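Local structure of nuclear polyadenylated RNA-binding protein NAB2 (Saccharomyces cerevisiae, 2V75) at residues Y34-L38 against E51-L55; F24-Y30 against L55-V59. The protein binds the poly(A) tails of mRNAs and pre-mRNAs, protecting them from the exosome, helping control tail length and supporting export, for which its N-terminal domain, described here, is required. One frame throughout, in Å; residues are numbered along the deposited sequence.

Interaction 1: residues Y34-L38 against E51-L55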
loop_
_atom_site.group_PDB
_atom_site.type_symbol
_atom_site.label_atom_id
_atom_site.label_comp_id
_atom_site.label_asym_id
_atom_site.label_seq_id
_atom_site.Cartn_x
_atom_site.Cartn_y
_atom_site.Cartn_z
ATOM N N TYR A 34 -6.835 -1.266 5.466
ATOM C CA TYR A 34 -7.876 -1.662 4.522
ATOM C C TYR A 34 -7.186 -2.292 3.309
ATOM O O TYR A 34 -7.622 -3.336 2.815
ATOM C CB TYR A 34 -8.692 -0.471 4.050
ATOM C CG TYR A 34 -10.058 -0.817 3.555
ATOM C CD1 TYR A 34 -11.140 -0.834 4.390
ATOM C CD2 TYR A 34 -10.274 -1.180 2.248
ATOM C CE1 TYR A 34 -12.416 -1.178 3.922
ATOM C CE2 TYR A 34 -11.519 -1.530 1.798
ATOM C CZ TYR A 34 -12.589 -1.552 2.621
ATOM O OH TYR A 34 -13.797 -1.921 2.042
ATOM N N ILE A 35 -6.122 -1.664 2.843
ATOM C CA ILE A 35 -5.355 -2.203 1.715
ATOM C C ILE A 35 -4.839 -3.622 1.966
ATOM O O ILE A 35 -5.037 -4.535 1.161
ATOM C CB ILE A 35 -4.233 -1.249 1.255
ATOM C CG1 ILE A 35 -4.854 0.018 0.638
ATOM C CG2 ILE A 35 -3.256 -2.005 0.305
ATOM C CD1 ILE A 35 -3.795 1.068 0.254
ATOM N N VAL A 36 -4.268 -3.839 3.132
ATOM C CA VAL A 36 -3.750 -5.141 3.459
ATOM C C VAL A 36 -4.850 -6.169 3.623
ATOM O O VAL A 36 -4.669 -7.306 3.229
ATOM C CB VAL A 36 -2.854 -5.025 4.683
ATOM C CG1 VAL A 36 -2.514 -6.409 5.253
ATOM C CG2 VAL A 36 -1.639 -4.170 4.293
ATOM N N LEU A 37 -6.009 -5.779 4.155
ATOM C CA LEU A 37 -7.171 -6.648 4.201
ATOM C C LEU A 37 -7.555 -7.110 2.786
ATOM O O LEU A 37 -7.875 -8.304 2.599
ATOM C CB LEU A 37 -8.367 -5.920 4.836
ATOM C CG LEU A 37 -9.719 -6.624 4.838
ATOM C CD1 LEU A 37 -9.743 -7.788 5.804
ATOM C CD2 LEU A 37 -10.842 -5.651 5.193
ATOM N N LEU A 38 -7.576 -6.174 1.844
ATOM C CA LEU A 38 -8.003 -6.489 0.464
ATOM C C LEU A 38 -6.975 -7.435 -0.182
ATOM O O LEU A 38 -7.338 -8.385 -0.836
ATOM C CB LEU A 38 -8.139 -5.202 -0.344
ATOM C CG LEU A 38 -9.355 -4.343 0.061
ATOM C CD1 LEU A 38 -9.286 -2.980 -0.608
ATOM C CD2 LEU A 38 -10.642 -5.129 -0.209
ATOM N N GLU A 51 -11.859 -0.836 -5.220
ATOM C CA GLU A 51 -12.482 -0.762 -3.920
ATOM C C GLU A 51 -12.000 0.503 -3.232
ATOM O O GLU A 51 -12.813 1.226 -2.650
ATOM C CB GLU A 51 -12.228 -2.026 -3.080
ATOM C CG GLU A 51 -12.585 -1.974 -1.610
ATOM C CD GLU A 51 -14.025 -2.384 -1.309
ATOM O OE1 GLU A 51 -14.856 -2.298 -2.242
ATOM O OE2 GLU A 51 -14.301 -2.788 -0.152
ATOM N N LEU A 52 -10.710 0.807 -3.310
ATOM C CA LEU A 52 -10.169 1.996 -2.650
ATOM C C LEU A 52 -10.760 3.296 -3.250
ATOM O O LEU A 52 -11.053 4.266 -2.533
ATOM C CB LEU A 52 -8.648 2.028 -2.763
ATOM C CG LEU A 52 -7.898 0.927 -2.025
ATOM C CD1 LEU A 52 -6.367 0.877 -2.454
ATOM C CD2 LEU A 52 -8.123 1.124 -0.580
ATOM N N ALA A 53 -10.887 3.298 -4.563
ATOM C CA ALA A 53 -11.490 4.417 -5.280
ATOM C C ALA A 53 -12.933 4.662 -4.863
ATOM O O ALA A 53 -13.411 5.809 -4.903
ATOM C CB ALA A 53 -11.431 4.217 -6.777
ATOM N N SER A 54 -13.651 3.586 -4.546
ATOM C CA SER A 54 -14.983 3.719 -3.991
ATOM C C SER A 54 -15.022 4.323 -2.575
ATOM O O SER A 54 -16.001 4.903 -2.200
ATOM C CB SER A 54 -15.732 2.386 -4.041
ATOM O OG SER A 54 -15.397 1.536 -2.974
ATOM N N LEU A 55 -13.970 4.160 -1.790
ATOM C CA LEU A 55 -13.891 4.709 -0.443
ATOM C C LEU A 55 -13.297 6.119 -0.270
ATOM O O LEU A 55 -13.635 6.840 0.675
ATOM C CB LEU A 55 -13.081 3.754 0.424
ATOM C CG LEU A 55 -13.984 2.784 1.207
ATOM C CD1 LEU A 55 -14.611 1.773 0.262
ATOM C CD2 LEU A 55 -13.109 2.121 2.254
#
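Tyr34 lays one face of its ring under the methyl CD2 of Leu55, which stands 3.8 Å from the ring centroid, a CH-pi contact over the face, offset toward the rim. The phenol reaches that far because CG lies anti to the backbone N (chi1 -157°), swinging the ring out from its helix toward helix 45-55. At the far end Tyr34 OH donates to Glu51 OE2 over a very short 2.4 Å. The acceptor sits near the ring plane, and carboxylate and ring are turned only 30° from each other. Glu51 gets there by a bend at chi2, which turns its chain along the ring edge toward the hydroxyl, with CG in the plane of the ring and 3.6 Å from Tyr34 CE2. The aliphatic part of the same side chain also serves as an apolar surface, since Leu38 CD1 packs against Glu51 CG at 3.6 Å. A phenylalanine in place of Tyr34 would probably keep the ring under Leu55 but leave the Glu51 carboxylate without its hydroxyl donor and freer to turn.

Deeper in, the contact becomes wholly hydrocarbon. Ile35 and Leu52 cross at about a right angle, CG1 of Ile35 lying 3.5 Å from Leu52 CD1; branched aliphatic residues suit this buried place, where Val67, Leu64 and Val68 of helix 61-79 close the core around them. The one polar bond of the contact lies on its partly exposed side, where Leu38 and Leu55 also pack, while Ile35 and Leu52 are buried. With their segment axes 11.5 Å apart and running at 149°, the two helices form a roughly antiparallel helix pair within the small all-helical, PWI-like N-terminal domain of Nab2.

Interaction 2: residues F24-Y30 against L55-V59; sequences FNEDIKY and LFDSV
Glu26 and Phe56 meet with carboxylate and ring planes 77° apart, and Glu26 OE2 lies at the ring edge, near its plane, 3.2 Å from Phe56 CD1. An aromatic edge, with its slightly positive hydrogens, suits a carboxylate oxygen. Glu26 OE2 also accepts a very short hydrogen bond from Ser58 OG, at 2.5 Å; with chi1 at 51°, OG stands between its own backbone N and carbonyl carbon, directed at the glutamate. The carboxylate oxygen is thus approached by both a hydroxyl and a ring.

Further along the Phe56 rim, Tyr30 comes in edge against edge, its CE2 lying 4.1 Å from Phe56 CZ, so neither ring offers a face to the other. Where 24-30 begins and 55-59 ends, Phe24 CE1 meets Val59 CG2 at 3.6 Å, an apolar contact that Leu18 of helix 7-18 extends on the phenylalanine side. A water accepts from Asn25 N at 3.0 Å and is weakly linked to Ser58 O, joining the two backbones.

Asp27 caps the helix: its OD1 accepts from Tyr30 N, met from above the carboxylate plane, an N-cap at the start of helix 28-40. The loop between helices 45-55 and 61-79 packs on this helix start and the residues just before it.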
loop_
_atom_site.group_PDB
_atom_site.type_symbol
_atom_site.label_atom_id
_atom_site.label_comp_id
_atom_site.label_asym_id
_atom_site.label_seq_id
_atom_site.Cartn_x
_atom_site.Cartn_y
_atom_site.Cartn_z
ATOM N N PHE A 24 -2.076 14.002 0.733
ATOM C CA PHE A 24 -2.861 12.874 1.165
ATOM C C PHE A 24 -3.478 13.152 2.527
ATOM O O PHE A 24 -2.761 13.226 3.528
ATOM C CB PHE A 24 -1.980 11.645 1.243
ATOM C CG PHE A 24 -2.748 10.387 1.458
ATOM C CD1 PHE A 24 -3.282 9.692 0.396
ATOM C CD2 PHE A 24 -2.940 9.911 2.730
ATOM C CE1 PHE A 24 -4.003 8.560 0.605
ATOM C CE2 PHE A 24 -3.658 8.791 2.945
ATOM C CZ PHE A 24 -4.198 8.117 1.898
ATOM N N ASN A 25 -4.800 13.276 2.564
ATOM C CA ASN A 25 -5.485 13.776 3.763
ATOM C C ASN A 25 -6.136 12.712 4.668
ATOM O O ASN A 25 -6.593 13.006 5.779
ATOM C CB ASN A 25 -6.500 14.868 3.368
ATOM C CG ASN A 25 -7.929 14.358 3.233
ATOM O OD1 ASN A 25 -8.200 13.395 2.519
ATOM N ND2 ASN A 25 -8.862 15.043 3.900
ATOM N N GLU A 26 -6.118 11.467 4.214
ATOM C CA GLU A 26 -6.918 10.415 4.817
ATOM C C GLU A 26 -6.167 9.743 5.969
ATOM O O GLU A 26 -4.964 9.893 6.111
ATOM C CB GLU A 26 -7.263 9.408 3.720
ATOM C CG GLU A 26 -7.980 10.029 2.506
ATOM C CD GLU A 26 -9.483 10.088 2.708
ATOM O OE1 GLU A 26 -9.922 10.073 3.884
ATOM O OE2 GLU A 26 -10.211 10.131 1.692
ATOM N N ASP A 27 -6.868 8.973 6.792
ATOM C CA ASP A 27 -6.262 8.302 7.932
ATOM C C ASP A 27 -5.342 7.232 7.365
ATOM O O ASP A 27 -5.825 6.246 6.776
ATOM C CB ASP A 27 -7.423 7.731 8.753
ATOM C CG ASP A 27 -6.991 6.998 9.991
ATOM O OD1 ASP A 27 -5.917 6.362 10.031
ATOM O OD2 ASP A 27 -7.778 7.024 10.952
ATOM N N ILE A 28 -4.018 7.418 7.521
ATOM C CA ILE A 28 -3.049 6.532 6.866
ATOM C C ILE A 28 -3.140 5.121 7.441
ATOM O O ILE A 28 -3.147 4.180 6.679
ATOM C CB ILE A 28 -1.622 7.093 6.981
ATOM C CG1 ILE A 28 -1.452 8.250 6.000
ATOM C CG2 ILE A 28 -0.573 6.044 6.699
ATOM C CD1 ILE A 28 -0.154 9.073 6.318
ATOM N N LYS A 29 -3.246 5.000 8.757
ATOM C CA LYS A 29 -3.209 3.708 9.440
ATOM C C LYS A 29 -4.420 2.910 8.948
ATOM O O LYS A 29 -4.315 1.723 8.634
ATOM C CB LYS A 29 -3.257 3.911 10.933
ATOM C CG LYS A 29 -3.007 2.654 11.755
ATOM C CD LYS A 29 -2.935 2.924 13.272
ATOM C CE LYS A 29 -1.543 3.375 13.717
ATOM N NZ LYS A 29 -0.485 2.470 13.175
ATOM N N TYR A 30 -5.557 3.585 8.822
ATOM C CA TYR A 30 -6.773 2.887 8.375
ATOM C C TYR A 30 -6.683 2.469 6.929
ATOM O O TYR A 30 -6.996 1.308 6.623
ATOM C CB TYR A 30 -8.000 3.773 8.528
ATOM C CG TYR A 30 -9.278 3.136 8.000
ATOM C CD1 TYR A 30 -9.869 2.093 8.678
ATOM C CD2 TYR A 30 -9.901 3.590 6.843
ATOM C CE1 TYR A 30 -11.063 1.526 8.219
ATOM C CE2 TYR A 30 -11.095 3.008 6.364
ATOM C CZ TYR A 30 -11.652 1.957 7.060
ATOM O OH TYR A 30 -12.854 1.383 6.664
ATOM N N LEU A 55 -13.970 4.160 -1.790
ATOM C CA LEU A 55 -13.891 4.709 -0.443
ATOM C C LEU A 55 -13.297 6.119 -0.270
ATOM O O LEU A 55 -13.635 6.840 0.675
ATOM C CB LEU A 55 -13.081 3.754 0.424
ATOM C CG LEU A 55 -13.984 2.784 1.207
ATOM C CD1 LEU A 55 -14.611 1.773 0.262
ATOM C CD2 LEU A 55 -13.109 2.121 2.254
ATOM N N PHE A 56 -12.419 6.503 -1.176
ATOM C CA PHE A 56 -11.602 7.694 -0.992
ATOM C C PHE A 56 -11.595 8.502 -2.306
ATOM O O PHE A 56 -10.869 8.142 -3.201
ATOM C CB PHE A 56 -10.179 7.276 -0.639
ATOM C CG PHE A 56 -10.135 6.377 0.584
ATOM C CD1 PHE A 56 -10.437 6.893 1.832
ATOM C CD2 PHE A 56 -9.833 5.028 0.439
ATOM C CE1 PHE A 56 -10.418 6.057 2.983
ATOM C CE2 PHE A 56 -9.849 4.190 1.556
ATOM C CZ PHE A 56 -10.155 4.717 2.789
ATOM N N ASP A 57 -12.421 9.535 -2.392
ATOM C CA ASP A 57 -12.470 10.420 -3.551
ATOM C C ASP A 57 -11.431 11.548 -3.537
ATOM O O ASP A 57 -11.323 12.313 -4.508
ATOM C CB ASP A 57 -13.871 10.973 -3.730
ATOM C CG ASP A 57 -14.402 11.659 -2.487
ATOM O OD1 ASP A 57 -13.614 11.867 -1.516
ATOM O OD2 ASP A 57 -15.619 11.966 -2.481
ATOM N N SER A 58 -10.663 11.630 -2.459
ATOM C CA SER A 58 -9.586 12.602 -2.300
ATOM C C SER A 58 -8.248 12.149 -2.900
ATOM O O SER A 58 -7.286 12.923 -2.905
ATOM C CB SER A 58 -9.421 12.863 -0.790
ATOM O OG SER A 58 -9.292 11.602 -0.101
ATOM N N VAL A 59 -8.193 10.902 -3.372
ATOM C CA VAL A 59 -6.998 10.275 -3.928
ATOM C C VAL A 59 -7.330 9.782 -5.333
ATOM O O VAL A 59 -8.342 9.079 -5.561
ATOM C CB VAL A 59 -6.516 9.072 -3.108
ATOM C CG1 VAL A 59 -4.979 8.716 -3.516
ATOM C CG2 VAL A 59 -6.722 9.392 -1.612
HETATM O O HOH W 1 -6.081 12.552 -0.051
#

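Along the chain the segments run 24-30, 34-38, then 51-55 and 55-59, so both interactions join helix 28-40, or the loop leading into it, to the end of helix 45-55 and the loop beyond. Interaction 2 uses the N-terminal start of helix 28-40 and interaction 1 a part further along; their centres lie 10 Å apart. Leu55 belongs to both, turning its side chain to Tyr34 in one and lying near Tyr30 in the other. Interaction 1 is partly buried and reaches the core, whereas interaction 2 lies at the surface. Together they attach two successive parts of the chain to helix 28-40 and its lead-in within the single five-helix domain.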